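Local atomic coordinates of OxyR (Porphyromonas gingivalis, PDB entry 3HO7), a protein that probably binds DNA and regulates transcription as a redox-sensitive activator of the LysR family, its regulatory domain forming this chain. Residues 54-59 with 190-195; 86-91 with 174-179; 110-115 with 146-151. One frame throughout, in Å; residues are numbered along the deposited sequence.

Interaction 1: 54-59 with 190-195; sequences ASLLSG and RLAVRQ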
ATOM      1  N   ALA A  54      13.657 -14.813   4.677  1.00 35.24           N
ATOM      2  CA  ALA A  54      14.555 -15.352   3.661  1.00 36.31           C
ATOM      3  C   ALA A  54      15.762 -14.444   3.450  1.00 36.40           C
ATOM      4  O   ALA A  54      16.895 -14.917   3.344  1.00 37.25           O
ATOM      5  CB  ALA A  54      13.811 -15.555   2.350  1.00 37.03           C
ATOM      6  N   SER A  55      15.511 -13.140   3.391  1.00 35.55           N
ATOM      7  CA  SER A  55      16.573 -12.164   3.173  1.00 35.65           C
ATOM      8  C   SER A  55      17.522 -12.097   4.365  1.00 35.38           C
ATOM      9  O   SER A  55      18.736 -12.008   4.196  1.00 35.92           O
ATOM     10  CB  SER A  55      15.982 -10.788   2.871  1.00 34.93           C
ATOM     11  OG  SER A  55      15.313 -10.799   1.622  1.00 35.91           O
ATOM     12  N   LEU A  56      16.965 -12.148   5.571  1.00 34.42           N
ATOM     13  CA  LEU A  56      17.778 -12.165   6.780  1.00 34.48           C
ATOM     14  C   LEU A  56      18.755 -13.335   6.769  1.00 35.70           C
ATOM     15  O   LEU A  56      19.955 -13.154   6.971  1.00 36.25           O
ATOM     16  CB  LEU A  56      16.894 -12.233   8.026  1.00 33.59           C
ATOM     17  CG  LEU A  56      16.345 -10.910   8.565  1.00 32.59           C
ATOM     18  CD1 LEU A  56      15.330 -11.167   9.669  1.00 31.57           C
ATOM     19  CD2 LEU A  56      17.479 -10.032   9.070  1.00 32.26           C
ATOM     20  N   LEU A  57      18.237 -14.536   6.529  1.00 36.40           N
ATOM     21  CA  LEU A  57      19.075 -15.731   6.500  1.00 37.73           C
ATOM     22  C   LEU A  57      20.205 -15.619   5.479  1.00 38.79           C
ATOM     23  O   LEU A  57      21.370 -15.848   5.805  1.00 39.45           O
ATOM     24  CB  LEU A  57      18.237 -16.983   6.223  1.00 38.16           C
ATOM     25  CG  LEU A  57      17.513 -17.615   7.414  1.00 37.82           C
ATOM     26  CD1 LEU A  57      16.715 -18.831   6.970  1.00 38.42           C
ATOM     27  CD2 LEU A  57      18.501 -17.995   8.507  1.00 37.94           C
ATOM     28  N   SER A  58      19.856 -15.262   4.246  1.00 39.24           N
ATOM     29  CA  SER A  58      20.831 -15.192   3.158  1.00 40.62           C
ATOM     30  C   SER A  58      21.822 -14.042   3.330  1.00 40.59           C
ATOM     31  O   SER A  58      22.943 -14.099   2.825  1.00 41.76           O
ATOM     32  CB  SER A  58      20.122 -15.067   1.808  1.00 40.99           C
ATOM     33  OG  SER A  58      19.516 -13.794   1.669  1.00 40.29           O
ATOM     34  N   GLY A  59      21.401 -12.997   4.035  1.00 39.57           N
ATOM     35  CA  GLY A  59      22.256 -11.839   4.270  1.00 39.58           C
ATOM     36  C   GLY A  59      21.953 -10.673   3.348  1.00 39.47           C
ATOM     37  O   GLY A  59      22.741  -9.733   3.247  1.00 39.82           O
ATOM     38  N   ARG A 190       8.077  -6.419  16.039  1.00 27.04           N
ATOM     39  CA  ARG A 190       9.363  -6.880  16.543  1.00 27.56           C
ATOM     40  C   ARG A 190      10.476  -6.601  15.547  1.00 27.56           C
ATOM     41  O   ARG A 190      10.225  -6.431  14.356  1.00 27.02           O
ATOM     42  CB  ARG A 190       9.303  -8.377  16.858  1.00 27.81           C
ATOM     43  CG  ARG A 190       8.124  -8.766  17.747  1.00 27.95           C
ATOM     44  CD  ARG A 190       8.107 -10.257  18.054  1.00 28.96           C
ATOM     45  NE  ARG A 190       9.241 -10.655  18.880  1.00 29.69           N
ATOM     46  CZ  ARG A 190       9.259 -10.578  20.206  1.00 29.89           C
ATOM     47  NH1 ARG A 190       8.201 -10.116  20.859  1.00 30.41           N
ATOM     48  NH2 ARG A 190      10.335 -10.962  20.875  1.00 30.78           N
ATOM     49  N   LEU A 191      11.708  -6.545  16.040  1.00 28.24           N
ATOM     50  CA  LEU A 191      12.863  -6.363  15.171  1.00 28.47           C
ATOM     51  C   LEU A 191      13.621  -7.677  15.069  1.00 29.07           C
ATOM     52  O   LEU A 191      14.145  -8.180  16.063  1.00 29.69           O
ATOM     53  CB  LEU A 191      13.786  -5.268  15.708  1.00 28.67           C
ATOM     54  CG  LEU A 191      14.700  -4.622  14.661  1.00 28.71           C
ATOM     55  CD1 LEU A 191      15.824  -3.848  15.334  1.00 29.53           C
ATOM     56  CD2 LEU A 191      15.264  -5.668  13.719  1.00 29.07           C
ATOM     57  N   ALA A 192      13.671  -8.236  13.865  1.00 29.42           N
ATOM     58  CA  ALA A 192      14.288  -9.540  13.661  1.00 30.28           C
ATOM     59  C   ALA A 192      15.643  -9.443  12.967  1.00 30.94           C
ATOM     60  O   ALA A 192      15.899  -8.513  12.200  1.00 30.59           O
ATOM     61  CB  ALA A 192      13.352 -10.447  12.876  1.00 30.22           C
ATOM     62  N   VAL A 193      16.537 -10.358  13.304  1.00 32.09           N
ATOM     63  CA  VAL A 193      17.845 -10.480  12.669  1.00 33.27           C
ATOM     64  C   VAL A 193      18.290 -11.937  12.637  1.00 34.33           C
ATOM     65  O   VAL A 193      17.595 -12.787  13.083  1.00 34.45           O
ATOM     66  CB  VAL A 193      18.935  -9.699  13.415  1.00 33.57           C
ATOM     67  CG1 VAL A 193      18.486  -8.333  13.693  1.00 33.31           C
ATOM     68  CG2 VAL A 193      19.257 -10.343  14.701  1.00 34.23           C
ATOM     69  N   ARG A 194      19.489 -12.199  12.158  1.00 35.55           N
ATOM     70  CA  ARG A 194      20.110 -13.511  12.279  1.00 36.87           C
ATOM     71  C   ARG A 194      20.730 -13.662  13.665  1.00 37.50           C
ATOM     72  O   ARG A 194      21.137 -12.678  14.281  1.00 37.37           O
ATOM     73  CB  ARG A 194      21.170 -13.713  11.193  1.00 37.66           C
ATOM     74  CG  ARG A 194      20.599 -14.095   9.836  1.00 38.23           C
ATOM     75  CD  ARG A 194      21.689 -14.260   8.789  1.00 40.10           C
ATOM     76  NE  ARG A 194      22.778 -15.125   9.239  1.00 41.77           N
ATOM     77  CZ  ARG A 194      22.854 -16.430   8.989  1.00 42.66           C
ATOM     78  NH1 ARG A 194      21.899 -17.035   8.295  1.00 42.91           N
ATOM     79  NH2 ARG A 194      23.886 -17.132   9.437  1.00 44.00           N
ATOM     80  N   GLN A 195      20.796 -14.894  14.156  1.00 38.41           N
ATOM     81  CA  GLN A 195      21.355 -15.144  15.479  1.00 39.43           C
ATOM     82  C   GLN A 195      22.792 -14.650  15.574  1.00 40.20           C
ATOM     83  O   GLN A 195      23.199 -14.095  16.593  1.00 40.60           O
ATOM     84  CB  GLN A 195      21.295 -16.633  15.820  1.00 40.29           C
ATOM     85  CG  GLN A 195      19.888 -17.183  15.931  1.00 40.43           C
ATOM     86  CD  GLN A 195      19.865 -18.611  16.432  1.00 41.56           C
ATOM     87  OE1 GLN A 195      19.139 -19.452  15.902  1.00 41.85           O
ATOM     88  NE2 GLN A 195      20.665 -18.896  17.453  1.00 42.81           N
TER

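Interaction 2: 86-91 with 174-179; sequences LGYVSR and KELVRP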
ATOM      1  N   LEU A  86      -7.918  -2.283  15.105  1.00 25.58           N
ATOM      2  CA  LEU A  86      -9.168  -1.563  15.277  1.00 25.67           C
ATOM      3  C   LEU A  86     -10.084  -1.819  14.095  1.00 25.16           C
ATOM      4  O   LEU A  86      -9.627  -1.970  12.960  1.00 24.31           O
ATOM      5  CB  LEU A  86      -8.924  -0.060  15.436  1.00 25.99           C
ATOM      6  CG  LEU A  86      -8.211   0.417  16.706  1.00 26.35           C
ATOM      7  CD1 LEU A  86      -8.100   1.933  16.702  1.00 27.38           C
ATOM      8  CD2 LEU A  86      -8.940  -0.068  17.947  1.00 27.33           C
ATOM      9  N   GLY A  87     -11.380  -1.887  14.372  1.00 25.60           N
ATOM     10  CA  GLY A  87     -12.370  -2.001  13.319  1.00 25.39           C
ATOM     11  C   GLY A  87     -12.447  -0.717  12.519  1.00 25.16           C
ATOM     12  O   GLY A  87     -12.443   0.383  13.074  1.00 25.54           O
ATOM     13  N   TYR A  88     -12.497  -0.858  11.202  1.00 24.86           N
ATOM     14  CA  TYR A  88     -12.713   0.274  10.328  1.00 24.70           C
ATOM     15  C   TYR A  88     -14.016  -0.049   9.612  1.00 24.92           C
ATOM     16  O   TYR A  88     -14.054  -0.913   8.741  1.00 24.65           O
ATOM     17  CB  TYR A  88     -11.543   0.409   9.351  1.00 24.54           C
ATOM     18  CG  TYR A  88     -11.322   1.800   8.797  1.00 24.81           C
ATOM     19  CD1 TYR A  88     -11.178   2.894   9.642  1.00 25.48           C
ATOM     20  CD2 TYR A  88     -11.226   2.012   7.429  1.00 25.32           C
ATOM     21  CE1 TYR A  88     -10.966   4.169   9.136  1.00 25.19           C
ATOM     22  CE2 TYR A  88     -11.014   3.276   6.912  1.00 25.46           C
ATOM     23  CZ  TYR A  88     -10.882   4.351   7.769  1.00 25.49           C
ATOM     24  OH  TYR A  88     -10.669   5.603   7.247  1.00 26.94           O
ATOM     25  N   VAL A  89     -15.087   0.626  10.012  1.00 25.31           N
ATOM     26  CA  VAL A  89     -16.437   0.241   9.611  1.00 26.05           C
ATOM     27  C   VAL A  89     -17.081   1.293   8.715  1.00 26.58           C
ATOM     28  O   VAL A  89     -17.184   2.453   9.096  1.00 26.97           O
ATOM     29  CB  VAL A  89     -17.335   0.041  10.849  1.00 26.40           C
ATOM     30  CG1 VAL A  89     -18.698  -0.504  10.439  1.00 26.86           C
ATOM     31  CG2 VAL A  89     -16.659  -0.883  11.852  1.00 26.29           C
ATOM     32  N   SER A  90     -17.531   0.884   7.532  1.00 27.04           N
ATOM     33  CA  SER A  90     -18.160   1.821   6.609  1.00 27.88           C
ATOM     34  C   SER A  90     -19.477   2.323   7.188  1.00 28.80           C
ATOM     35  O   SER A  90     -20.109   1.642   7.993  1.00 29.16           O
ATOM     36  CB  SER A  90     -18.411   1.171   5.250  1.00 28.26           C
ATOM     37  OG  SER A  90     -19.777   0.824   5.107  1.00 29.33           O
ATOM     38  N   ARG A  91     -19.888   3.512   6.766  1.00 29.50           N
ATOM     39  CA  ARG A  91     -21.114   4.122   7.265  1.00 30.82           C
ATOM     40  C   ARG A  91     -22.357   3.350   6.820  1.00 31.56           C
ATOM     41  O   ARG A  91     -23.463   3.613   7.295  1.00 32.54           O
ATOM     42  CB  ARG A  91     -21.189   5.585   6.816  1.00 31.18           C
ATOM     43  CG  ARG A  91     -19.966   6.401   7.208  1.00 31.45           C
ATOM     44  CD  ARG A  91     -19.948   7.760   6.530  1.00 32.26           C
ATOM     45  NE  ARG A  91     -18.707   8.478   6.805  1.00 32.55           N
ATOM     46  CZ  ARG A  91     -18.519   9.261   7.861  1.00 32.82           C
ATOM     47  NH1 ARG A  91     -19.497   9.436   8.741  1.00 33.56           N
ATOM     48  NH2 ARG A  91     -17.355   9.874   8.034  1.00 32.58           N
ATOM     49  N   LYS A 174     -11.664   9.051  11.210  1.00 28.65           N
ATOM     50  CA  LYS A 174     -11.693   8.603  12.597  1.00 28.69           C
ATOM     51  C   LYS A 174     -13.084   8.127  13.007  1.00 28.69           C
ATOM     52  O   LYS A 174     -13.221   7.229  13.835  1.00 28.61           O
ATOM     53  CB  LYS A 174     -11.195   9.702  13.538  1.00 29.45           C
ATOM     54  CG  LYS A 174      -9.680   9.866  13.553  1.00 29.75           C
ATOM     55  CD  LYS A 174      -9.241  10.925  14.561  1.00 31.10           C
ATOM     56  CE  LYS A 174      -7.725  11.070  14.592  1.00 31.07           C
ATOM     57  NZ  LYS A 174      -7.280  12.151  15.518  1.00 33.17           N
ATOM     58  N   GLU A 175     -14.110   8.726  12.411  1.00 29.10           N
ATOM     59  CA  GLU A 175     -15.494   8.351  12.689  1.00 29.43           C
ATOM     60  C   GLU A 175     -15.782   6.887  12.366  1.00 28.65           C
ATOM     61  O   GLU A 175     -16.701   6.291  12.932  1.00 28.79           O
ATOM     62  CB  GLU A 175     -16.456   9.242  11.899  1.00 30.03           C
ATOM     63  CG  GLU A 175     -16.514  10.680  12.390  1.00 31.07           C
ATOM     64  CD  GLU A 175     -17.315  11.572  11.465  1.00 32.01           C
ATOM     65  OE1 GLU A 175     -17.408  11.252  10.260  1.00 32.25           O
ATOM     66  OE2 GLU A 175     -17.847  12.596  11.941  1.00 32.74           O
ATOM     67  N   LEU A 176     -15.007   6.316  11.450  1.00 27.73           N
ATOM     68  CA  LEU A 176     -15.237   4.941  11.019  1.00 27.22           C
ATOM     69  C   LEU A 176     -14.606   3.950  11.984  1.00 26.85           C
ATOM     70  O   LEU A 176     -14.880   2.756  11.921  1.00 26.71           O
ATOM     71  CB  LEU A 176     -14.687   4.715   9.608  1.00 26.71           C
ATOM     72  CG  LEU A 176     -15.070   5.748   8.549  1.00 27.01           C
ATOM     73  CD1 LEU A 176     -14.574   5.303   7.177  1.00 26.52           C
ATOM     74  CD2 LEU A 176     -16.577   5.977   8.536  1.00 27.88           C
ATOM     75  N   VAL A 177     -13.762   4.450  12.879  1.00 27.02           N
ATOM     76  CA  VAL A 177     -13.026   3.585  13.787  1.00 26.71           C
ATOM     77  C   VAL A 177     -13.894   3.048  14.921  1.00 27.22           C
ATOM     78  O   VAL A 177     -14.570   3.803  15.616  1.00 28.09           O
ATOM     79  CB  VAL A 177     -11.798   4.302  14.382  1.00 26.85           C
ATOM     80  CG1 VAL A 177     -11.122   3.415  15.414  1.00 26.89           C
ATOM     81  CG2 VAL A 177     -10.828   4.679  13.271  1.00 26.09           C
ATOM     82  N   ARG A 178     -13.869   1.731  15.091  1.00 27.04           N
ATOM     83  CA  ARG A 178     -14.530   1.079  16.210  1.00 27.54           C
ATOM     84  C   ARG A 178     -13.540   0.116  16.845  1.00 27.44           C
ATOM     85  O   ARG A 178     -13.120  -0.851  16.213  1.00 27.11           O
ATOM     86  CB  ARG A 178     -15.760   0.300  15.738  1.00 27.55           C
ATOM     87  CG  ARG A 178     -16.815   1.133  15.037  1.00 27.31           C
ATOM     88  CD  ARG A 178     -17.573   2.011  16.013  1.00 28.06           C
ATOM     89  NE  ARG A 178     -18.673   2.717  15.364  1.00 27.99           N
ATOM     90  CZ  ARG A 178     -18.525   3.830  14.653  1.00 27.89           C
ATOM     91  NH1 ARG A 178     -17.318   4.361  14.498  1.00 26.74           N
ATOM     92  NH2 ARG A 178     -19.578   4.415  14.098  1.00 27.95           N
ATOM     93  N   PRO A 179     -13.150   0.375  18.099  1.00 28.27           N
ATOM     94  CA  PRO A 179     -12.268  -0.577  18.761  1.00 28.31           C
ATOM     95  C   PRO A 179     -13.006  -1.873  19.078  1.00 28.67           C
ATOM     96  O   PRO A 179     -14.232  -1.924  18.992  1.00 28.85           O
ATOM     97  CB  PRO A 179     -11.879   0.143  20.054  1.00 28.99           C
ATOM     98  CG  PRO A 179     -12.983   1.112  20.301  1.00 30.06           C
ATOM     99  CD  PRO A 179     -13.480   1.530  18.951  1.00 29.19           C
TER

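Interaction 3: 110-115 with 146-151; sequences RLWLLD and EAFMRL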
ATOM      1  N   ARG A 110     -18.821  -9.039   3.684  1.00 34.00           N
ATOM      2  CA  ARG A 110     -18.447  -7.635   3.535  1.00 33.15           C
ATOM      3  C   ARG A 110     -17.197  -7.304   4.342  1.00 32.05           C
ATOM      4  O   ARG A 110     -17.014  -6.171   4.783  1.00 31.63           O
ATOM      5  CB  ARG A 110     -19.606  -6.724   3.945  1.00 33.29           C
ATOM      6  CG  ARG A 110     -20.859  -6.909   3.101  1.00 34.50           C
ATOM      7  CD  ARG A 110     -22.006  -6.043   3.598  1.00 35.25           C
ATOM      8  NE  ARG A 110     -21.705  -4.617   3.495  1.00 35.42           N
ATOM      9  CZ  ARG A 110     -21.727  -3.929   2.358  1.00 35.78           C
ATOM     10  NH1 ARG A 110     -22.031  -4.536   1.218  1.00 37.34           N
ATOM     11  NH2 ARG A 110     -21.443  -2.634   2.359  1.00 35.51           N
ATOM     12  N   LEU A 111     -16.340  -8.305   4.520  1.00 31.71           N
ATOM     13  CA  LEU A 111     -15.113  -8.155   5.292  1.00 30.87           C
ATOM     14  C   LEU A 111     -13.892  -8.228   4.381  1.00 30.65           C
ATOM     15  O   LEU A 111     -13.808  -9.096   3.509  1.00 31.15           O
ATOM     16  CB  LEU A 111     -15.031  -9.252   6.356  1.00 30.92           C
ATOM     17  CG  LEU A 111     -13.794  -9.287   7.252  1.00 30.52           C
ATOM     18  CD1 LEU A 111     -13.738  -8.039   8.121  1.00 30.14           C
ATOM     19  CD2 LEU A 111     -13.786 -10.544   8.111  1.00 31.23           C
ATOM     20  N   TRP A 112     -12.955  -7.304   4.569  1.00 29.93           N
ATOM     21  CA  TRP A 112     -11.725  -7.319   3.793  1.00 29.91           C
ATOM     22  C   TRP A 112     -10.589  -7.702   4.723  1.00 29.58           C
ATOM     23  O   TRP A 112     -10.304  -6.999   5.687  1.00 28.91           O
ATOM     24  CB  TRP A 112     -11.455  -5.946   3.179  1.00 29.69           C
ATOM     25  CG  TRP A 112     -12.603  -5.406   2.390  1.00 29.89           C
ATOM     26  CD1 TRP A 112     -13.421  -4.373   2.737  1.00 29.76           C
ATOM     27  CD2 TRP A 112     -13.068  -5.877   1.122  1.00 30.52           C
ATOM     28  NE1 TRP A 112     -14.365  -4.168   1.763  1.00 30.69           N
ATOM     29  CE2 TRP A 112     -14.171  -5.079   0.760  1.00 31.04           C
ATOM     30  CE3 TRP A 112     -12.661  -6.895   0.256  1.00 30.82           C
ATOM     31  CZ2 TRP A 112     -14.867  -5.266  -0.430  1.00 32.06           C
ATOM     32  CZ3 TRP A 112     -13.353  -7.080  -0.921  1.00 32.47           C
ATOM     33  CH2 TRP A 112     -14.444  -6.270  -1.255  1.00 32.85           C
ATOM     34  N   LEU A 113      -9.935  -8.816   4.425  1.00 25.53           N
ATOM     35  CA  LEU A 113      -8.862  -9.302   5.274  1.00 25.19           C
ATOM     36  C   LEU A 113      -7.551  -9.384   4.521  1.00 25.21           C
ATOM     37  O   LEU A 113      -7.483  -9.948   3.433  1.00 25.83           O
ATOM     38  CB  LEU A 113      -9.212 -10.675   5.847  1.00 25.64           C
ATOM     39  CG  LEU A 113     -10.439 -10.764   6.754  1.00 25.76           C
ATOM     40  CD1 LEU A 113     -10.675 -12.199   7.186  1.00 26.38           C
ATOM     41  CD2 LEU A 113     -10.291  -9.859   7.963  1.00 25.19           C
ATOM     42  N   LEU A 114      -6.504  -8.822   5.106  1.00 30.09           N
ATOM     43  CA  LEU A 114      -5.192  -8.916   4.505  1.00 30.53           C
ATOM     44  C   LEU A 114      -4.697 -10.330   4.752  1.00 31.09           C
ATOM     45  O   LEU A 114      -4.718 -10.812   5.879  1.00 31.01           O
ATOM     46  CB  LEU A 114      -4.242  -7.904   5.144  1.00 29.93           C
ATOM     47  CG  LEU A 114      -4.591  -6.429   4.932  1.00 29.88           C
ATOM     48  CD1 LEU A 114      -3.843  -5.541   5.914  1.00 29.38           C
ATOM     49  CD2 LEU A 114      -4.308  -6.010   3.500  1.00 30.61           C
ATOM     50  N   ASP A 115      -4.248 -10.985   3.692  1.00 31.93           N
ATOM     51  CA  ASP A 115      -3.704 -12.335   3.793  1.00 32.72           C
ATOM     52  C   ASP A 115      -2.665 -12.434   4.908  1.00 32.28           C
ATOM     53  O   ASP A 115      -2.709 -13.350   5.728  1.00 32.60           O
ATOM     54  CB  ASP A 115      -3.082 -12.768   2.462  1.00 33.60           C
ATOM     55  CG  ASP A 115      -4.103 -12.864   1.343  1.00 34.82           C
ATOM     56  OD1 ASP A 115      -5.277 -13.178   1.629  1.00 35.16           O
ATOM     57  OD2 ASP A 115      -3.728 -12.630   0.174  1.00 34.80           O
ATOM     58  N   GLU A 146      -4.257   0.143   2.112  1.00 24.90           N
ATOM     59  CA  GLU A 146      -4.701   1.352   1.442  1.00 24.69           C
ATOM     60  C   GLU A 146      -6.002   1.060   0.711  1.00 24.80           C
ATOM     61  O   GLU A 146      -7.007   1.744   0.903  1.00 24.75           O
ATOM     62  CB  GLU A 146      -3.641   1.832   0.448  1.00 25.51           C
ATOM     63  CG  GLU A 146      -3.956   3.176  -0.187  1.00 25.16           C
ATOM     64  CD  GLU A 146      -2.952   3.583  -1.253  1.00 25.31           C
ATOM     65  OE1 GLU A 146      -2.026   2.796  -1.541  1.00 25.15           O
ATOM     66  OE2 GLU A 146      -3.094   4.691  -1.808  1.00 26.32           O
ATOM     67  N   ALA A 147      -5.974   0.027  -0.121  1.00 24.83           N
ATOM     68  CA  ALA A 147      -7.153  -0.351  -0.886  1.00 25.11           C
ATOM     69  C   ALA A 147      -8.343  -0.645   0.022  1.00 24.29           C
ATOM     70  O   ALA A 147      -9.443  -0.145  -0.210  1.00 24.86           O
ATOM     71  CB  ALA A 147      -6.849  -1.546  -1.773  1.00 25.61           C
ATOM     72  N   PHE A 148      -8.126  -1.461   1.049  1.00 23.54           N
ATOM     73  CA  PHE A 148      -9.197  -1.817   1.981  1.00 22.99           C
ATOM     74  C   PHE A 148      -9.801  -0.588   2.665  1.00 22.54           C
ATOM     75  O   PHE A 148     -11.016  -0.472   2.780  1.00 22.56           O
ATOM     76  CB  PHE A 148      -8.713  -2.806   3.041  1.00 22.62           C
ATOM     77  CG  PHE A 148      -8.367  -4.162   2.499  1.00 23.38           C
ATOM     78  CD1 PHE A 148      -8.864  -4.585   1.277  1.00 24.06           C
ATOM     79  CD2 PHE A 148      -7.564  -5.025   3.226  1.00 23.73           C
ATOM     80  CE1 PHE A 148      -8.548  -5.840   0.781  1.00 25.32           C
ATOM     81  CE2 PHE A 148      -7.244  -6.279   2.737  1.00 24.12           C
ATOM     82  CZ  PHE A 148      -7.740  -6.688   1.514  1.00 24.61           C
ATOM     83  N   MET A 149      -8.958   0.331   3.121  1.00 22.11           N
ATOM     84  CA  MET A 149      -9.471   1.525   3.781  1.00 21.88           C
ATOM     85  C   MET A 149     -10.256   2.391   2.803  1.00 22.55           C
ATOM     86  O   MET A 149     -11.294   2.952   3.153  1.00 22.66           O
ATOM     87  CB  MET A 149      -8.338   2.324   4.423  1.00 21.66           C
ATOM     88  CG  MET A 149      -7.606   1.542   5.486  1.00 20.90           C
ATOM     89  SD  MET A 149      -6.276   2.490   6.241  1.00 21.82           S
ATOM     90  CE  MET A 149      -7.184   3.848   6.967  1.00 22.33           C
ATOM     91  N   ARG A 150      -9.767   2.483   1.573  1.00 23.05           N
ATOM     92  CA  ARG A 150     -10.456   3.260   0.555  1.00 24.03           C
ATOM     93  C   ARG A 150     -11.840   2.664   0.310  1.00 24.12           C
ATOM     94  O   ARG A 150     -12.808   3.390   0.094  1.00 24.54           O
ATOM     95  CB  ARG A 150      -9.643   3.303  -0.740  1.00 24.90           C
ATOM     96  CG  ARG A 150      -8.278   3.973  -0.613  1.00 26.08           C
ATOM     97  CD  ARG A 150      -8.400   5.428  -0.195  1.00 27.99           C
ATOM     98  NE  ARG A 150      -8.405   5.569   1.256  1.00 28.41           N
ATOM     99  CZ  ARG A 150      -7.308   5.549   2.010  1.00 28.17           C
ATOM    100  NH1 ARG A 150      -7.400   5.681   3.326  1.00 28.47           N
ATOM    101  NH2 ARG A 150      -6.119   5.394   1.444  1.00 29.07           N
ATOM    102  N   LEU A 151     -11.932   1.339   0.363  1.00 23.70           N
ATOM    103  CA  LEU A 151     -13.213   0.668   0.146  1.00 24.29           C
ATOM    104  C   LEU A 151     -14.184   1.010   1.267  1.00 24.15           C
ATOM    105  O   LEU A 151     -15.329   1.397   1.023  1.00 24.80           O
ATOM    106  CB  LEU A 151     -13.025  -0.847   0.050  1.00 24.02           C
ATOM    107  CG  LEU A 151     -12.419  -1.365  -1.255  1.00 24.53           C
ATOM    108  CD1 LEU A 151     -12.007  -2.826  -1.119  1.00 24.33           C
ATOM    109  CD2 LEU A 151     -13.398  -1.175  -2.396  1.00 26.43           C
TER

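Interaction 1: 54-59 with 190-195
Leu56, Leu57 and Arg194 carry most of this contact, in which the last turn of helix 49-58 lies against the end of strand 184-194. The two short axes approach to 7.6 Å and their directions differ by 35°, so the helix runs obliquely along the strand. Leu56 has CG anti to its carbonyl carbon, beside the backbone N (chi1 -85°), and this brings both of its methyl groups to the strand. Leu56 CD1 reaches Ala192 CB at 3.8 Å, while Leu56 CD2 comes within 3.6 Å of Val193 CA, so the leucine spreads its fork along the backbone between these two residues. Such covering of a sheet by helices belongs to the periplasmic-binding-protein-like regulatory domain of LysR proteins; here the strand is paired with strands 63-66 and 75-89, and Leu56 also touches Ala64 and Leu75. Arg194 reaches back over the helix end. Its chain leaves extended and then bends at CG-CD (chi3 50°), which carries the guanidinium across Leu57 at about a right angle. Arg194 NH1 stands 2.8 Å from the carbonyl O of Leu57 and 3.5 Å from CD2 of the same residue. Leu57 points its CB away from the strand and has CG beside its own N; that branch nevertheless brings CD2 to the arginine. The other terminal nitrogen of the guanidinium, NH2, forms a salt bridge with Asp196, which helps fix its rotation. Gly59, with positive phi, takes the chain out of the helix just beyond this point.

Interaction 2: 86-91 with 174-179
Backbone hydrogen bonds join strand 75-89 to the short strand 177-178 in antiparallel fashion, extending the sheet in one alpha/beta subdomain of the LysR regulatory domain. Gly87 and Arg178 form a hydrogen-bonded pair: Gly87 N donates to Arg178 O at 2.7 Å through a bent bond, and Arg178 N returns a nearly straight one (171°) to Gly87 O at 2.8 Å. Tyr88 and Val177 make the adjoining non-hydrogen-bonded pair, and the ladder closes with Val89 N to Leu176 O at 2.9 Å. In each bond the donor sits above the carbonyl plane. Leu176 enters by way of a type I turn from Lys174 to Val177.

A salt bridge ties one end. Arg91, extended from CG to NE, binds Glu175, with NH2 to OE1 at 2.6 Å; OE1 lies in the guanidinium plane, although the carboxylate plane is turned 76° from it. Arg178 bends at chi2 instead and braces its own segment, NH1 gripping the carbonyl O of Glu175 at 2.6 Å and that of Val177 as well. Its NE and NH2 are hydrogen-bonded to the carbonyl O of Gln98 and Phe96.

Apolar contacts fill the remainder. Leu176 lays CB over a face of the Tyr88 ring, 4.2 Å from its centroid in a CH-pi contact, while its CD2 lies over one face of the Arg91 guanidinium, toward the rim. Val177 CG2 meets the edge of the same tyrosine. Leu86 forks between two partners, CD1 touching Val177 CG1 at 3.6 Å and CD2 touching Pro179 CB. The buried carbonyl O of Val89 lacks a polar partner.

On its other side strand 75-89 pairs with strand 158-162, and helix 145-153 covers the tyrosine: Met149 and Val152 pack on Tyr88, whose OH is hydrogen-bonded to Glu153.

Interaction 3: 110-115 with 146-151
Within the second alpha/beta subdomain of the LysR regulatory domain, helix 145-153 rests on the extended segment 110-115 through aromatic and aliphatic packing, with Trp112 at its centre. The chain at Trp112 is hydrogen-bonded through its backbone to Ile158 of strand 158-162, so the tryptophan extends from the side of the sheet toward the helix.

CG of Trp112 lies anti to its carbonyl carbon, beside the backbone N (chi1 -53°). The first atom, Trp112 CB, sits over a face of the Phe148 ring, toward its rim, 3.6 Å from the centroid of that ring and only 17° off its normal, a close CH-pi contact. Trp112 CG follows at 4.0 Å from Phe148 CD1. From here the indole leaves the phenylalanine: the five-membered ring of Trp112 and the Phe148 ring are near parallel, at 19°, but slid apart, with centroids 5.5 Å from each other, so that little overlap remains. Leu151 takes over farther out. Trp112 CD2 and NE1 border the CD1 methyl of Leu151, and NE1 also has a partner of its own in the carbonyl O of Gln156, a hydrogen bond that would fix the rotation of the ring. Trp112 CE2 is the indole atom nearest to Leu151 CD1, at 3.6 Å, and CZ2 follows at 3.8 Å.

Phe148, one turn before Leu151 on the helix, also has Leu114 packed near it. The helix also faces the second subunit: Leu151 packs on Pro27 of that subunit, and Glu146 OE2 is hydrogen-bonded to its Tyr24 OH. The CD1 methyl of Leu151 stands above the six-membered ring of Trp112, 3.8 Å from its centroid.

Overall arrangement
Along the chain the contacts are nested: interaction 3 lies inside the loop closed by interaction 2, and both inside that closed by interaction 1. Interaction 1 lies across the chain's centre from the other two, consistent with the two alpha/beta subdomains of a LysR regulatory domain. Its centre is about 35 Å from that of interaction 2 and 29 Å from that of interaction 3. The long neighbouring strands 75-89 and 184-194 link the lobes within one sheet. Interactions 2 and 3, about 12 Å apart between centres, touch where Tyr88 CE2 meets Met149 CB at 3.8 Å. The Cys119-Cys128 disulfide lies along the chain between segments 110-115 and 146-151, in their lobe.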